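Local structure of catalase (Bacillus pumilus, 4QOL) at residues R336-S339 against Y340-Q344; I51-V55 against V56-G60. The protein breaks down hydrogen peroxide to water and oxygen at a buried haem and also shows peroxidase-like reactivity toward phenolic substrates. All blocks are in the same frame, centred on the assembly; numbering follows the deposited sequence.

Contact 1. Residues R336-S339 against Y340-Q344. With HEM (protoporphyrin IX containing Fe), chain E.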
# COMPACT_ATOMS: atom_id res chain seq x y z
N ARG A 336 18.51 1.52 15.35
CA ARG A 336 17.74 2.72 14.91
C ARG A 336 18.13 3.13 13.56
O ARG A 336 17.34 3.61 12.77
CB ARG A 336 17.94 3.88 15.91
CG ARG A 336 17.40 3.62 17.32
CD ARG A 336 17.69 4.80 18.26
NE ARG A 336 16.82 5.95 17.91
CZ ARG A 336 17.06 7.21 18.21
NH1 ARG A 336 18.15 7.51 18.82
NH2 ARG A 336 16.21 8.17 17.88
N LEU A 337 19.43 2.98 13.25
CA LEU A 337 19.92 3.38 11.95
C LEU A 337 19.10 2.70 10.82
O LEU A 337 18.89 3.30 9.78
CB LEU A 337 21.39 2.94 11.77
CG LEU A 337 22.40 3.48 12.80
CD1 LEU A 337 23.81 2.88 12.61
CD2 LEU A 337 22.45 5.00 12.72
N PHE A 338 18.72 1.47 11.05
CA PHE A 338 17.85 0.68 10.13
C PHE A 338 16.34 1.03 10.27
O PHE A 338 15.67 1.24 9.26
CB PHE A 338 18.06 -0.82 10.33
CG PHE A 338 17.00 -1.65 9.65
CD1 PHE A 338 16.98 -1.69 8.27
CD2 PHE A 338 15.98 -2.24 10.36
CE1 PHE A 338 15.96 -2.35 7.62
CE2 PHE A 338 14.99 -2.97 9.70
CZ PHE A 338 15.00 -3.03 8.33
N SER A 339 15.81 1.02 11.51
CA SER A 339 14.39 0.98 11.76
C SER A 339 13.68 2.24 11.26
O SER A 339 12.56 2.14 10.75
CB SER A 339 14.13 0.71 13.26
OG SER A 339 12.77 1.01 13.62
N TYR A 340 14.31 3.42 11.31
CA TYR A 340 13.56 4.61 10.94
C TYR A 340 13.25 4.69 9.46
O TYR A 340 12.10 4.83 9.07
CB TYR A 340 14.20 5.88 11.50
CG TYR A 340 14.17 6.07 12.96
CD1 TYR A 340 14.79 5.18 13.83
CD2 TYR A 340 13.41 7.07 13.53
CE1 TYR A 340 14.73 5.29 15.19
CE2 TYR A 340 13.42 7.26 14.94
CZ TYR A 340 14.11 6.38 15.74
OH TYR A 340 14.10 6.54 17.13
N PRO A 341 14.26 4.57 8.56
CA PRO A 341 13.95 4.63 7.12
C PRO A 341 13.14 3.43 6.69
O PRO A 341 12.21 3.60 5.87
CB PRO A 341 15.36 4.66 6.42
CG PRO A 341 16.28 5.11 7.51
CD PRO A 341 15.73 4.55 8.79
N ASP A 342 13.32 2.30 7.35
CA ASP A 342 12.44 1.13 7.16
C ASP A 342 10.99 1.42 7.39
O ASP A 342 10.14 1.19 6.54
CB ASP A 342 12.93 -0.05 8.00
CG ASP A 342 12.18 -1.27 7.69
OD1 ASP A 342 12.16 -1.70 6.48
OD2 ASP A 342 11.49 -1.86 8.60
N THR A 343 10.67 1.95 8.57
CA THR A 343 9.26 2.19 8.91
C THR A 343 8.71 3.30 7.99
O THR A 343 7.53 3.29 7.64
CB THR A 343 9.11 2.51 10.43
OG1 THR A 343 7.73 2.35 10.79
CG2 THR A 343 9.45 3.94 10.77
N GLN A 344 9.56 4.28 7.66
CA GLN A 344 9.15 5.41 6.85
C GLN A 344 8.79 5.05 5.39
O GLN A 344 7.79 5.54 4.85
CB GLN A 344 10.19 6.52 6.87
CG GLN A 344 10.19 7.21 8.25
CD GLN A 344 11.50 7.73 8.71
OE1 GLN A 344 12.48 7.82 7.91
NE2 GLN A 344 11.55 8.13 9.95
CHA HEM E . 10.06 7.55 16.38
CHB HEM E . 12.12 3.15 16.42
CHC HEM E . 14.82 4.54 20.37
CHD HEM E . 13.20 9.06 19.73
C1A HEM E . 10.36 6.23 16.08
C2A HEM E . 9.74 5.44 15.06
C3A HEM E . 10.32 4.21 15.08
C4A HEM E . 11.30 4.23 16.09
CMA HEM E . 10.14 3.00 14.20
CAA HEM E . 8.67 5.94 14.14
CBA HEM E . 9.38 6.92 13.18
CGA HEM E . 8.49 7.37 12.09
O1A HEM E . 8.85 8.35 11.40
O2A HEM E . 7.45 6.73 11.78
C1B HEM E . 13.00 3.20 17.53
C2B HEM E . 13.80 2.07 17.91
C3B HEM E . 14.54 2.42 19.01
C4B HEM E . 14.24 3.83 19.29
CMB HEM E . 13.79 0.74 17.19
CAB HEM E . 15.52 1.65 19.76
CBB HEM E . 16.01 0.53 19.22
C1C HEM E . 14.61 5.91 20.53
C2C HEM E . 15.43 6.72 21.28
C3C HEM E . 14.95 7.99 21.12
C4C HEM E . 13.88 7.97 20.19
CMC HEM E . 16.54 6.22 22.17
CAC HEM E . 15.56 9.17 21.63
CBC HEM E . 16.86 9.14 21.85
C1D HEM E . 12.20 8.96 18.74
C2D HEM E . 11.42 10.13 18.32
C3D HEM E . 10.53 9.73 17.42
C4D HEM E . 10.77 8.30 17.27
CMD HEM E . 11.64 11.50 18.89
CAD HEM E . 9.51 10.57 16.68
CBD HEM E . 10.27 11.24 15.52
CGD HEM E . 9.24 12.08 14.84
O1D HEM E . 9.01 13.18 15.33
O2D HEM E . 8.62 11.69 13.81
NA HEM E . 11.37 5.47 16.70
NB HEM E . 13.32 4.19 18.38
NC HEM E . 13.72 6.68 19.81
ND HEM E . 11.79 7.88 18.09
FE HEM E . 12.53 6.11 18.24
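Tyr-340 and Arg-336, one helical turn apart, lie side by side and meet at the tyrosine oxygen. Tyr-340 OH binds the haem iron at 2.0 Å, and Arg-336 grips that same oxygen side-on, with NE at 2.9 Å and NH2 at 2.8 Å, the oxygen lying close to the guanidinium plane. The bend at chi3 (72°) turns the arginine chain along the porphyrin, one guanidinium face over C2C of the haem, while NH2 also bonds Val-128 O and NH1 His-200 NE2. A lysine in its place would probably lose this two-nitrogen grip and leave the iron-bound oxygen less firmly polarised. At the propionate edge, Gln-344 NE2 donates to haem O1A at 3.1 Å.

In the backbone, Thr-343 N reaches Ser-339 O (2.9 Å) and Asp-342 N reaches Phe-338 O (3.2 Å), but Pro-341, lacking an N-H, sets its CD 3.5 Å from Leu-337 O and kinks the helix. Away from the haem, Asp-342 CB makes a CH-pi contact over the Phe-338 ring, 3.9 Å from its centroid; Asp-342 OD2 forms a salt bridge with Arg-48 of the second subunit. The Arg-x-x-x-Tyr pair on one helix is the proximal haem site of the catalase family.

Contact 2. Residues I51-V55 against V56-G60. With HEM (protoporphyrin IX containing Fe), chain E.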
# COMPACT_ATOMS: atom_id res chain seq x y z
N ILE A 51 -3.19 7.84 6.67
CA ILE A 51 -2.07 6.94 6.52
C ILE A 51 -1.70 6.38 7.91
O ILE A 51 -2.17 6.93 8.93
CB ILE A 51 -0.85 7.71 5.90
CG1 ILE A 51 -0.33 8.83 6.83
CG2 ILE A 51 -1.23 8.23 4.52
CD1 ILE A 51 1.01 9.45 6.35
N PRO A 52 -0.86 5.36 7.96
CA PRO A 52 -0.58 4.80 9.32
C PRO A 52 0.08 5.83 10.19
O PRO A 52 0.87 6.60 9.70
CB PRO A 52 0.33 3.60 9.06
CG PRO A 52 0.12 3.27 7.59
CD PRO A 52 -0.20 4.59 6.91
N GLU A 53 -0.28 5.86 11.45
CA GLU A 53 0.45 6.68 12.40
C GLU A 53 1.82 6.07 12.67
O GLU A 53 2.05 4.87 12.43
CB GLU A 53 -0.34 6.90 13.73
CG GLU A 53 -0.32 5.73 14.66
CD GLU A 53 -1.15 5.94 15.92
OE1 GLU A 53 -2.10 6.82 15.96
OE2 GLU A 53 -0.96 5.11 16.90
N ARG A 54 2.70 6.88 13.25
CA ARG A 54 3.99 6.35 13.68
C ARG A 54 3.84 5.23 14.70
O ARG A 54 3.01 5.30 15.55
CB ARG A 54 4.83 7.45 14.36
CG ARG A 54 5.21 8.60 13.42
CD ARG A 54 5.65 9.81 14.24
NE ARG A 54 6.21 10.83 13.35
CZ ARG A 54 5.49 11.63 12.55
NH1 ARG A 54 4.19 11.52 12.48
NH2 ARG A 54 6.13 12.55 11.73
N VAL A 55 4.67 4.20 14.56
CA VAL A 55 4.56 3.06 15.43
C VAL A 55 4.76 3.45 16.93
O VAL A 55 4.19 2.78 17.84
CB VAL A 55 5.48 1.92 14.99
CG1 VAL A 55 6.95 2.21 15.13
CG2 VAL A 55 5.11 0.59 15.68
N VAL A 56 5.65 4.40 17.16
CA VAL A 56 5.75 5.07 18.50
C VAL A 56 5.88 6.54 18.23
O VAL A 56 6.17 6.94 17.07
CB VAL A 56 6.95 4.56 19.35
CG1 VAL A 56 6.69 3.17 19.89
CG2 VAL A 56 8.24 4.60 18.55
N HIS A 57 5.68 7.37 19.23
CA HIS A 57 5.68 8.86 19.11
C HIS A 57 4.61 9.38 18.15
O HIS A 57 4.78 10.35 17.41
CB HIS A 57 7.01 9.39 18.72
CG HIS A 57 8.12 9.10 19.72
ND1 HIS A 57 8.67 10.09 20.48
CD2 HIS A 57 8.82 7.98 19.97
CE1 HIS A 57 9.66 9.59 21.21
NE2 HIS A 57 9.79 8.31 20.92
N ALA A 58 3.49 8.67 18.16
CA ALA A 58 2.38 9.01 17.22
C ALA A 58 1.77 10.38 17.46
O ALA A 58 1.38 11.06 16.52
CB ALA A 58 1.30 7.94 17.30
N ARG A 59 1.65 10.78 18.71
CA ARG A 59 1.18 12.10 19.10
C ARG A 59 2.30 13.08 19.17
O ARG A 59 3.25 12.85 19.91
CB ARG A 59 0.53 12.05 20.53
CG ARG A 59 0.33 13.42 21.20
CD ARG A 59 -0.59 14.40 20.51
NE ARG A 59 -1.94 14.25 20.98
CZ ARG A 59 -2.96 14.97 20.55
NH1 ARG A 59 -2.79 15.86 19.59
NH2 ARG A 59 -4.17 14.74 21.05
N GLY A 60 2.21 14.18 18.38
CA GLY A 60 3.25 15.22 18.41
C GLY A 60 2.88 16.47 17.66
O GLY A 60 1.81 16.58 17.09
CHA HEM E . 10.06 7.55 16.38
CHB HEM E . 12.12 3.15 16.42
CHC HEM E . 14.82 4.54 20.37
CHD HEM E . 13.20 9.06 19.73
C1A HEM E . 10.36 6.23 16.08
C2A HEM E . 9.74 5.44 15.06
C3A HEM E . 10.32 4.21 15.08
C4A HEM E . 11.30 4.23 16.09
CMA HEM E . 10.14 3.00 14.20
CAA HEM E . 8.67 5.94 14.14
CBA HEM E . 9.38 6.92 13.18
CGA HEM E . 8.49 7.37 12.09
O1A HEM E . 8.85 8.35 11.40
O2A HEM E . 7.45 6.73 11.78
C1B HEM E . 13.00 3.20 17.53
C2B HEM E . 13.80 2.07 17.91
C3B HEM E . 14.54 2.42 19.01
C4B HEM E . 14.24 3.83 19.29
CMB HEM E . 13.79 0.74 17.19
CAB HEM E . 15.52 1.65 19.76
CBB HEM E . 16.01 0.53 19.22
C1C HEM E . 14.61 5.91 20.53
C2C HEM E . 15.43 6.72 21.28
C3C HEM E . 14.95 7.99 21.12
C4C HEM E . 13.88 7.97 20.19
CMC HEM E . 16.54 6.22 22.17
CAC HEM E . 15.56 9.17 21.63
CBC HEM E . 16.86 9.14 21.85
C1D HEM E . 12.20 8.96 18.74
C2D HEM E . 11.42 10.13 18.32
C3D HEM E . 10.53 9.73 17.42
C4D HEM E . 10.77 8.30 17.27
CMD HEM E . 11.64 11.50 18.89
CAD HEM E . 9.51 10.57 16.68
CBD HEM E . 10.27 11.24 15.52
CGD HEM E . 9.24 12.08 14.84
O1D HEM E . 9.01 13.18 15.33
O2D HEM E . 8.62 11.69 13.81
NA HEM E . 11.37 5.47 16.70
NB HEM E . 13.32 4.19 18.38
NC HEM E . 13.72 6.68 19.81
ND HEM E . 11.79 7.88 18.09
FE HEM E . 12.53 6.11 18.24
O HOH W 1 1.99 9.87 13.91
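Arg-54 and Ala-58 lie with CA atoms 4.7 Å apart where the irregular chain doubles back through Val-55 and Val-56, His-57 adopting positive phi (60°) and no direct hydrogen bond joining the two halves. A water bridges them instead: it accepts from Arg-54 N and Arg-54 NH1 and donates to Ala-58 O at 2.9 Å. The Ala-58 methyl sits against the Glu-53 carboxylate carbon, CB to CD 3.5 Å, while Glu-53 OE1 is held by Lys-102 N.

Extended from CG to NE, the Arg-54 chain passes His-57 O, with CD 3.3 Å away, and NE then donates to haem propionate O2D at 2.6 Å. NH2 of the same guanidinium bonds Thr-311 O. The imidazole of His-57 lies over pyrrole ring D, its centre covered by C2D, which is 3.4 Å from the ring plane; NE2 lies close to C1D, and ND1 is bonded to Ser-96 OG. Val-56 CG2, at the edge of that imidazole, touches haem C1A at 3.6 Å, and Val-55 CG1 meets the methyl CMA at 3.4 Å.

This is the distal wall of the haem pocket, where the histidine of the catalase family is expected to act on peroxide. Arginine and propionate are likely to offset each other's charge inside the protein, while the bond to Ser-96 would limit rotation of the imidazole held against the porphyrin.

Overall arrangement
The two contacts grasp one haem from opposite faces, contact 1 on the proximal side and contact 2 on the distal side. Their centres lie 14 Å apart and their nearest atoms about 4 Å, without touching. Contact 2 comes first in the chain, in the loop between helix 37-46 and strand 60-69; contact 1 follows far later, on helix 331-348. That helix also meets the loop directly, through Arg-347 against Arg-54. Both contacts reach the second subunit, consistent with a haem site tied to the tetramer. The haem is thus held between parts distant in sequence but within a single catalase family region.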